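Local coordinates for beta-porphyranase A (Bacteroides plebeius, PDB 4AW7), which cleaves the red-seaweed polysaccharide porphyran at the linkages between beta-D-galactopyranose and alpha-L-galactopyranose-6-sulfate, releasing mainly a sulfated disaccharide, at residues A[481-486]-A[491-496]; A[135-140]-A[182-187]; A[324-327]-A[333-336]. One frame throughout, in Å; residues are numbered along the deposited sequence.

Interaction 1 of 3, residues A[481-486]-A[491-496]; sequences YLKPIS and LSFPFT
L491 packs on K483, P484 and I485, and F493 on K483, at one end of the C-terminal beta-sandwich, where the chain passes from strand 469-484 of a five-stranded mixed sheet to strand 491-498, an outer strand of the antiparallel sheet packed against it. The contact is made by van der Waals packing, since the two strands belong to different sheets. Among the apolar contacts, L491 reaches I485, the two side chains crossing at about a right angle, with CD1 of L491 4.2 Å from CG1 of I485. CD1 of L491 also lies 4.0 Å from CB of K483, and both CD1 and CD2 of L491 lie 4.0 Å from O of P484. An alanine in place of L491 is likely to open a gap beside CB of K483 and CG1 of I485, because CD1 and CD2, which touch 481-486, would be missing. Backbone bonds run outward: L491 pairs with I569, while L482 and K483 both face V578 in a G1 beta bulge, L482 having the positive phi (46°) characteristic of the first bulge position. F493 also packs on V578 and M581 of the facing sheet. The one charged group is K483, whose chain, bent at chi2 (-55°) and chi3 (-68°), turns NZ back to a salt bridge with E480. Its aliphatic base slides past the aromatic ring, bringing CG of K483 to 3.8 Å from CZ of F493.

Interaction 2 of 3, residues A[135-140]-A[182-187]; sequences ELVPEF and PRLNGK. With K (potassium ion), chain G.
V137 and L184 touch through their methyls, CG1 of V137 lying 4.4 Å from CD2 of L184, near the start of a barrel strand in the catalytic (beta/alpha)8 domain. The segments belong to a right-handed beta-alpha-beta crossover: strand 136-142 leads through helix 160-179 into the loop 182-187, and then into the adjacent parallel strand 189-195. Besides this loose apolar contact the backbones come near each other, O of E139 lying 4.0 Å from O of K187, just before E139 and K189 pair as strand neighbours. A turn shapes the loop, with N of K187 bonded to O of L184 at 2.9 Å. Further out, Y131 of helix 120-132 packs on both V137 and L184. The polar ends turn to other partners: E139 forms a salt bridge with R102, K187 stretches out to the carbonyl of I98, and R183 binds the carbonyls of S132 and G96. On the flank of the strand sits a potassium ion, bound at a long 3.4 Å by O of L136 and also by the hydroxyl of Y103. The L136 side chain, its CG anti to the backbone N (chi1 -170°), merely lies alongside the ion, which is 4.0 Å from CG of L136.

Interaction 3 of 3, residues A[324-327]-A[333-336]; sequences WHIT and TSYS. With L6S (6-O-sulfo-alpha-L-galactopyranose), chain B; GAL (beta-D-galactopyranose), chain C; GLA (alpha-D-galactopyranose), chain D; GAL (beta-D-galactopyranose), chain E.
The carbonyl oxygen of T333 is gripped twice by the segment 324-327: ND1 of H325 donates a nearly straight hydrogen bond to O of T333 (2.8 Å, 165° at the hydrogen), and CA of I326 adds a C-H...O contact to O of T333 at 3.5 Å. Both segments lie in the long loop after strand 311-316, the last strand of the (beta/alpha)8 barrel, and build an aromatic cluster of W324, H325 and Y335 in the substrate cleft. The oxygen lies in the plane of the imidazole, but the donor stands well above the plane of the carbonyl. NE2 of H325 binds D283, so the ring is held at both nitrogens and cannot easily flip; the nearby carboxylate would probably favour a cationic imidazole. Over one face of that ring comes CB of Y335, 4.1 Å from the ring centroid in a CH-pi contact. W324 directs the edge of its six-membered ring at one face of Y335 (centroids 5.1 Å apart, planes at 55°). CG of W324 sits between the backbone N and carbonyl carbon (chi1 58°), which leaves one indole face against CB of H325 and the other under the beta-D-galactopyranose of chain C, whose C5 lies 3.7 Å above the indole plane. This is the aromatic platform common in sugar-binding clefts. The sulfated galactose sits beside both rings: NE1 of W324 makes a weak hydrogen bond to its sulfate oxygen O3S (3.0 Å), and S319 and H47 also bind this sugar. Y335 places CE2 3.2 Å from O6 of the sulfated sugar.

Along the chain the order is interaction 2, then 3, then 1, one after another without overlap in sequence. Interactions 2 and 3 share the catalytic barrel, their centres about 32 Å apart and their nearest atoms about 18 Å apart: interaction 2 lies toward the starts of strands 136-142 and 189-195, interaction 3 in the loop that follows strand 311-316 and lines the substrate cleft. Interaction 1 belongs to the C-terminal beta-sandwich, about 40 Å from interaction 2 and about 49 Å from interaction 3 between centres, across the centre of the chain from the latter. Of the three, only interaction 3 touches the bound sugars, while the other two join strands and loops of the scaffold.

Interaction 1 of 3, residues A[481-486]-A[491-496]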
# COMPACT_ATOMS: atom_id res chain seq x y z
N TYR A 481 1.74 16.41 -15.52
CA TYR A 481 0.97 16.09 -14.32
C TYR A 481 0.52 17.39 -13.66
O TYR A 481 0.95 18.49 -14.07
CB TYR A 481 1.72 15.14 -13.33
CG TYR A 481 2.45 15.85 -12.23
CD1 TYR A 481 3.34 16.88 -12.49
CD2 TYR A 481 2.28 15.47 -10.91
CE1 TYR A 481 3.96 17.58 -11.45
CE2 TYR A 481 2.90 16.15 -9.86
CZ TYR A 481 3.74 17.22 -10.14
OH TYR A 481 4.32 17.89 -9.08
N LEU A 482 -0.33 17.28 -12.64
CA LEU A 482 -0.74 18.43 -11.81
C LEU A 482 -1.11 19.64 -12.65
O LEU A 482 -0.47 20.70 -12.60
CB LEU A 482 0.33 18.73 -10.75
CG LEU A 482 -0.08 19.73 -9.66
CD1 LEU A 482 -1.38 19.33 -8.97
CD2 LEU A 482 1.03 19.84 -8.65
N LYS A 483 -2.19 19.51 -13.40
CA LYS A 483 -2.63 20.56 -14.33
C LYS A 483 -3.91 21.20 -13.81
O LYS A 483 -4.88 20.52 -13.57
CB LYS A 483 -2.87 19.96 -15.72
CG LYS A 483 -1.68 19.27 -16.36
CD LYS A 483 -0.45 20.09 -16.48
CE LYS A 483 -0.63 21.22 -17.48
NZ LYS A 483 0.68 21.83 -17.90
N PRO A 484 -3.93 22.53 -13.67
CA PRO A 484 -5.15 23.18 -13.23
C PRO A 484 -6.21 23.14 -14.30
O PRO A 484 -5.89 23.25 -15.49
CB PRO A 484 -4.72 24.62 -13.01
CG PRO A 484 -3.55 24.82 -13.81
CD PRO A 484 -2.83 23.50 -13.83
N ILE A 485 -7.44 22.93 -13.90
CA ILE A 485 -8.57 22.79 -14.79
C ILE A 485 -9.33 24.11 -14.96
O ILE A 485 -9.75 24.72 -13.99
CB ILE A 485 -9.56 21.75 -14.27
CG1 ILE A 485 -8.85 20.37 -14.12
CG2 ILE A 485 -10.82 21.64 -15.16
CD1 ILE A 485 -9.62 19.37 -13.25
N SER A 486 -9.58 24.49 -16.22
CA SER A 486 -10.39 25.67 -16.54
C SER A 486 -11.55 25.22 -17.39
O SER A 486 -11.42 24.29 -18.21
CB SER A 486 -9.56 26.63 -17.34
OG SER A 486 -8.59 27.25 -16.55
N LEU A 491 -7.12 19.78 -21.88
CA LEU A 491 -5.82 19.44 -21.35
C LEU A 491 -5.26 18.24 -22.11
O LEU A 491 -5.97 17.23 -22.26
CB LEU A 491 -5.93 19.10 -19.85
CG LEU A 491 -6.26 20.28 -18.94
CD1 LEU A 491 -6.45 19.82 -17.51
CD2 LEU A 491 -5.11 21.30 -18.93
N SER A 492 -4.02 18.37 -22.52
CA SER A 492 -3.37 17.36 -23.34
C SER A 492 -2.31 16.60 -22.55
O SER A 492 -1.43 17.20 -21.93
CB SER A 492 -2.71 18.06 -24.52
OG SER A 492 -1.83 17.21 -25.22
N PHE A 493 -2.39 15.27 -22.58
CA PHE A 493 -1.44 14.39 -21.89
C PHE A 493 -0.77 13.47 -22.88
O PHE A 493 -1.43 12.52 -23.38
CB PHE A 493 -2.16 13.60 -20.77
CG PHE A 493 -2.64 14.50 -19.65
CD1 PHE A 493 -3.88 15.09 -19.73
CD2 PHE A 493 -1.83 14.77 -18.57
CE1 PHE A 493 -4.34 15.95 -18.73
CE2 PHE A 493 -2.26 15.61 -17.57
CZ PHE A 493 -3.51 16.20 -17.65
N PRO A 494 0.53 13.70 -23.13
CA PRO A 494 1.24 12.83 -24.06
C PRO A 494 1.84 11.63 -23.36
O PRO A 494 2.24 11.72 -22.19
CB PRO A 494 2.35 13.74 -24.61
CG PRO A 494 2.60 14.72 -23.52
CD PRO A 494 1.33 14.89 -22.77
N PHE A 495 1.91 10.53 -24.10
CA PHE A 495 2.52 9.27 -23.63
C PHE A 495 3.45 8.76 -24.72
O PHE A 495 3.20 9.03 -25.91
CB PHE A 495 1.45 8.23 -23.35
CG PHE A 495 0.52 8.60 -22.26
CD1 PHE A 495 -0.57 9.41 -22.51
CD2 PHE A 495 0.76 8.18 -20.96
CE1 PHE A 495 -1.41 9.78 -21.51
CE2 PHE A 495 -0.12 8.57 -19.93
CZ PHE A 495 -1.18 9.36 -20.21
N THR A 496 4.51 8.06 -24.35
CA THR A 496 5.49 7.52 -25.28
C THR A 496 5.79 6.06 -24.99
O THR A 496 5.60 5.58 -23.87
CB THR A 496 6.79 8.35 -25.23
OG1 THR A 496 7.40 8.26 -23.94
CG2 THR A 496 6.53 9.83 -25.58

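Interaction 2 of 3, residues A[135-140]-A[182-187]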
# COMPACT_ATOMS: atom_id res chain seq x y z
N GLU A 135 26.27 -7.21 12.13
CA GLU A 135 26.16 -8.51 11.49
C GLU A 135 24.83 -8.74 10.80
O GLU A 135 24.75 -9.56 9.89
CB GLU A 135 26.43 -9.67 12.46
CG GLU A 135 25.49 -9.89 13.59
CD GLU A 135 25.97 -10.95 14.60
OE1 GLU A 135 27.13 -11.43 14.49
OE2 GLU A 135 25.17 -11.28 15.52
N LEU A 136 23.80 -8.02 11.23
CA LEU A 136 22.45 -8.19 10.71
C LEU A 136 21.85 -6.79 10.58
O LEU A 136 21.87 -6.04 11.59
CB LEU A 136 21.62 -9.03 11.69
CG LEU A 136 20.25 -9.52 11.17
CD1 LEU A 136 20.35 -10.46 9.99
CD2 LEU A 136 19.49 -10.10 12.34
N VAL A 137 21.34 -6.48 9.40
CA VAL A 137 20.70 -5.19 9.15
C VAL A 137 19.29 -5.38 8.63
O VAL A 137 18.97 -6.39 8.03
CB VAL A 137 21.53 -4.38 8.14
CG1 VAL A 137 22.96 -4.12 8.69
CG2 VAL A 137 21.58 -5.01 6.77
N PRO A 138 18.40 -4.39 8.83
CA PRO A 138 17.08 -4.47 8.18
C PRO A 138 17.17 -4.29 6.70
O PRO A 138 18.00 -3.53 6.18
CB PRO A 138 16.34 -3.28 8.80
CG PRO A 138 17.44 -2.28 9.11
CD PRO A 138 18.59 -3.15 9.59
N GLU A 139 16.27 -4.96 5.98
CA GLU A 139 16.20 -4.74 4.56
C GLU A 139 15.82 -3.31 4.22
O GLU A 139 16.21 -2.81 3.16
CB GLU A 139 15.23 -5.74 3.90
CG GLU A 139 15.17 -5.64 2.39
CD GLU A 139 14.31 -6.71 1.72
OE1 GLU A 139 13.68 -7.53 2.43
OE2 GLU A 139 14.27 -6.69 0.48
N PHE A 140 14.97 -2.70 5.05
CA PHE A 140 14.48 -1.34 4.81
C PHE A 140 14.75 -0.48 6.02
O PHE A 140 14.48 -0.85 7.15
CB PHE A 140 12.96 -1.33 4.54
CG PHE A 140 12.56 -2.25 3.43
CD1 PHE A 140 12.69 -1.85 2.12
CD2 PHE A 140 12.09 -3.53 3.68
CE1 PHE A 140 12.41 -2.69 1.09
CE2 PHE A 140 11.76 -4.38 2.65
CZ PHE A 140 11.96 -3.97 1.36
N PRO A 182 30.06 0.64 0.51
CA PRO A 182 29.93 -0.58 -0.31
C PRO A 182 29.47 -1.82 0.46
O PRO A 182 28.97 -2.77 -0.15
CB PRO A 182 31.34 -0.79 -0.90
CG PRO A 182 32.23 0.06 -0.04
CD PRO A 182 31.43 1.20 0.45
N ARG A 183 29.62 -1.83 1.78
CA ARG A 183 29.11 -2.94 2.59
C ARG A 183 27.58 -2.95 2.70
O ARG A 183 26.98 -3.99 2.95
CB ARG A 183 29.71 -2.93 3.97
CG ARG A 183 31.14 -3.40 3.95
CD ARG A 183 31.81 -3.24 5.27
NE ARG A 183 31.23 -3.89 6.45
CZ ARG A 183 31.28 -5.20 6.71
NH1 ARG A 183 31.83 -6.05 5.85
NH2 ARG A 183 30.80 -5.64 7.85
N LEU A 184 26.96 -1.79 2.54
CA LEU A 184 25.48 -1.67 2.65
C LEU A 184 24.77 -1.47 1.32
O LEU A 184 23.61 -1.87 1.19
CB LEU A 184 25.16 -0.46 3.52
CG LEU A 184 25.70 -0.53 4.93
CD1 LEU A 184 25.39 0.75 5.71
CD2 LEU A 184 25.19 -1.75 5.69
N ASN A 185 25.42 -0.85 0.35
CA ASN A 185 24.80 -0.49 -0.92
C ASN A 185 24.33 -1.77 -1.61
O ASN A 185 25.10 -2.73 -1.78
CB ASN A 185 25.79 0.28 -1.81
CG ASN A 185 25.14 0.92 -3.05
OD1 ASN A 185 25.72 0.91 -4.13
ND2 ASN A 185 23.95 1.47 -2.89
N GLY A 186 23.05 -1.80 -1.98
CA GLY A 186 22.44 -2.98 -2.57
C GLY A 186 21.77 -3.92 -1.58
O GLY A 186 20.94 -4.75 -2.00
N LYS A 187 22.16 -3.87 -0.30
CA LYS A 187 21.61 -4.70 0.77
C LYS A 187 20.48 -4.03 1.54
O LYS A 187 19.46 -4.64 1.83
CB LYS A 187 22.69 -5.12 1.77
CG LYS A 187 23.51 -6.21 1.23
CD LYS A 187 24.42 -6.78 2.25
CE LYS A 187 25.09 -7.97 1.61
NZ LYS A 187 26.04 -8.51 2.52
K K G . 18.58 -6.11 12.46

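Interaction 3 of 3, residues A[324-327]-A[333-336]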
# COMPACT_ATOMS: atom_id res chain seq x y z
N TRP A 324 4.64 -3.06 25.77
CA TRP A 324 4.96 -1.68 26.14
C TRP A 324 3.73 -0.85 26.52
O TRP A 324 3.86 0.12 27.29
CB TRP A 324 5.75 -0.99 24.99
CG TRP A 324 4.99 -0.99 23.69
CD1 TRP A 324 5.06 -1.93 22.70
CD2 TRP A 324 3.97 -0.07 23.29
NE1 TRP A 324 4.18 -1.64 21.71
CE2 TRP A 324 3.49 -0.50 22.02
CE3 TRP A 324 3.42 1.09 23.86
CZ2 TRP A 324 2.51 0.18 21.33
CZ3 TRP A 324 2.44 1.76 23.16
CH2 TRP A 324 1.96 1.29 21.93
N HIS A 325 2.55 -1.20 26.01
CA HIS A 325 1.33 -0.42 26.28
C HIS A 325 0.69 -0.78 27.61
O HIS A 325 -0.16 -0.04 28.13
CB HIS A 325 0.29 -0.65 25.16
CG HIS A 325 -0.89 0.29 25.20
ND1 HIS A 325 -2.04 0.03 25.93
CD2 HIS A 325 -1.14 1.42 24.50
CE1 HIS A 325 -2.92 1.00 25.71
NE2 HIS A 325 -2.39 1.86 24.86
N ILE A 326 1.02 -1.98 28.10
CA ILE A 326 0.25 -2.60 29.19
C ILE A 326 0.85 -2.11 30.52
O ILE A 326 1.72 -2.75 31.09
CB ILE A 326 0.25 -4.13 29.10
CG1 ILE A 326 -0.22 -4.60 27.72
CG2 ILE A 326 -0.65 -4.72 30.19
CD1 ILE A 326 -0.13 -6.05 27.49
N THR A 327 0.41 -0.94 30.94
CA THR A 327 1.03 -0.24 32.06
C THR A 327 -0.06 0.23 33.00
O THR A 327 -1.23 0.33 32.62
CB THR A 327 1.80 1.00 31.59
OG1 THR A 327 0.87 1.90 30.96
CG2 THR A 327 2.96 0.65 30.62
N THR A 333 -4.49 -1.81 29.85
CA THR A 333 -5.09 -2.12 28.59
C THR A 333 -4.01 -2.44 27.54
O THR A 333 -2.87 -1.99 27.62
CB THR A 333 -5.98 -0.98 28.06
OG1 THR A 333 -5.19 0.20 27.85
CG2 THR A 333 -7.14 -0.70 28.98
N SER A 334 -4.44 -3.22 26.55
CA SER A 334 -3.62 -3.49 25.37
C SER A 334 -3.80 -2.35 24.36
O SER A 334 -4.78 -1.59 24.41
CB SER A 334 -4.05 -4.81 24.76
OG SER A 334 -3.66 -5.89 25.60
N TYR A 335 -2.82 -2.23 23.48
CA TYR A 335 -2.87 -1.27 22.37
C TYR A 335 -3.87 -1.78 21.32
O TYR A 335 -3.95 -2.96 21.07
CB TYR A 335 -1.49 -1.13 21.75
CG TYR A 335 -1.35 -0.11 20.67
CD1 TYR A 335 -1.75 1.20 20.85
CD2 TYR A 335 -0.74 -0.44 19.48
CE1 TYR A 335 -1.57 2.16 19.84
CE2 TYR A 335 -0.56 0.50 18.47
CZ TYR A 335 -0.97 1.80 18.64
OH TYR A 335 -0.77 2.70 17.63
N SER A 336 -4.58 -0.84 20.71
CA SER A 336 -5.60 -1.17 19.70
C SER A 336 -5.10 -2.07 18.59
O SER A 336 -5.85 -2.89 18.09
CB SER A 336 -6.24 0.09 19.12
OG SER A 336 -5.31 0.88 18.42
O1S L6S B . 3.40 -2.07 16.56
O2S L6S B . 1.85 -2.17 18.47
O3S L6S B . 4.16 -1.38 18.74
C1 L6S B . 3.18 4.15 15.50
C2 L6S B . 3.82 4.83 16.69
C3 L6S B . 3.16 4.31 17.98
C4 L6S B . 3.34 2.75 18.05
C5 L6S B . 2.74 2.15 16.77
C6 L6S B . 3.19 0.68 16.63
O2 L6S B . 3.76 6.26 16.58
O3 L6S B . 3.73 4.93 19.15
O4 L6S B . 4.74 2.46 18.15
O5 L6S B . 3.21 2.74 15.56
O6 L6S B . 2.49 -0.10 17.59
S1 L6S B . 2.99 -1.53 17.83
C1 GAL C . 5.15 1.95 19.40
C2 GAL C . 6.45 1.20 19.18
C3 GAL C . 6.93 0.75 20.56
C4 GAL C . 7.14 1.96 21.49
C5 GAL C . 5.82 2.73 21.50
C6 GAL C . 5.91 3.97 22.36
O2 GAL C . 6.31 0.10 18.28
O3 GAL C . 8.14 0.06 20.34
O4 GAL C . 8.19 2.80 21.01
O5 GAL C . 5.44 3.09 20.17
O6 GAL C . 4.68 4.64 22.32
C1 GLA D . 0.38 6.30 12.42
C2 GLA D . 1.42 5.95 13.51
C3 GLA D . 0.99 4.74 14.31
C4 GLA D . -0.46 4.82 14.73
C5 GLA D . -1.33 5.05 13.48
C6 GLA D . -2.85 4.83 13.85
O1 GLA D . 0.41 5.54 11.29
O2 GLA D . 2.74 5.77 12.89
O3 GLA D . 1.69 4.64 15.52
O4 GLA D . -0.64 5.88 15.68
O5 GLA D . -0.92 6.40 12.96
O6 GLA D . -3.18 3.39 13.58
C1 GAL E . 0.38 6.30 12.42
C2 GAL E . 1.42 5.95 13.51
C3 GAL E . 0.99 4.74 14.31
C4 GAL E . -0.46 4.82 14.73
C5 GAL E . -1.33 5.05 13.48
C6 GAL E . -2.85 4.83 13.85
O1 GAL E . 0.86 7.52 11.72
O2 GAL E . 2.74 5.77 12.89
O3 GAL E . 1.69 4.64 15.52
O4 GAL E . -0.64 5.88 15.68
O5 GAL E . -0.92 6.40 12.96
O6 GAL E . -3.18 3.39 13.58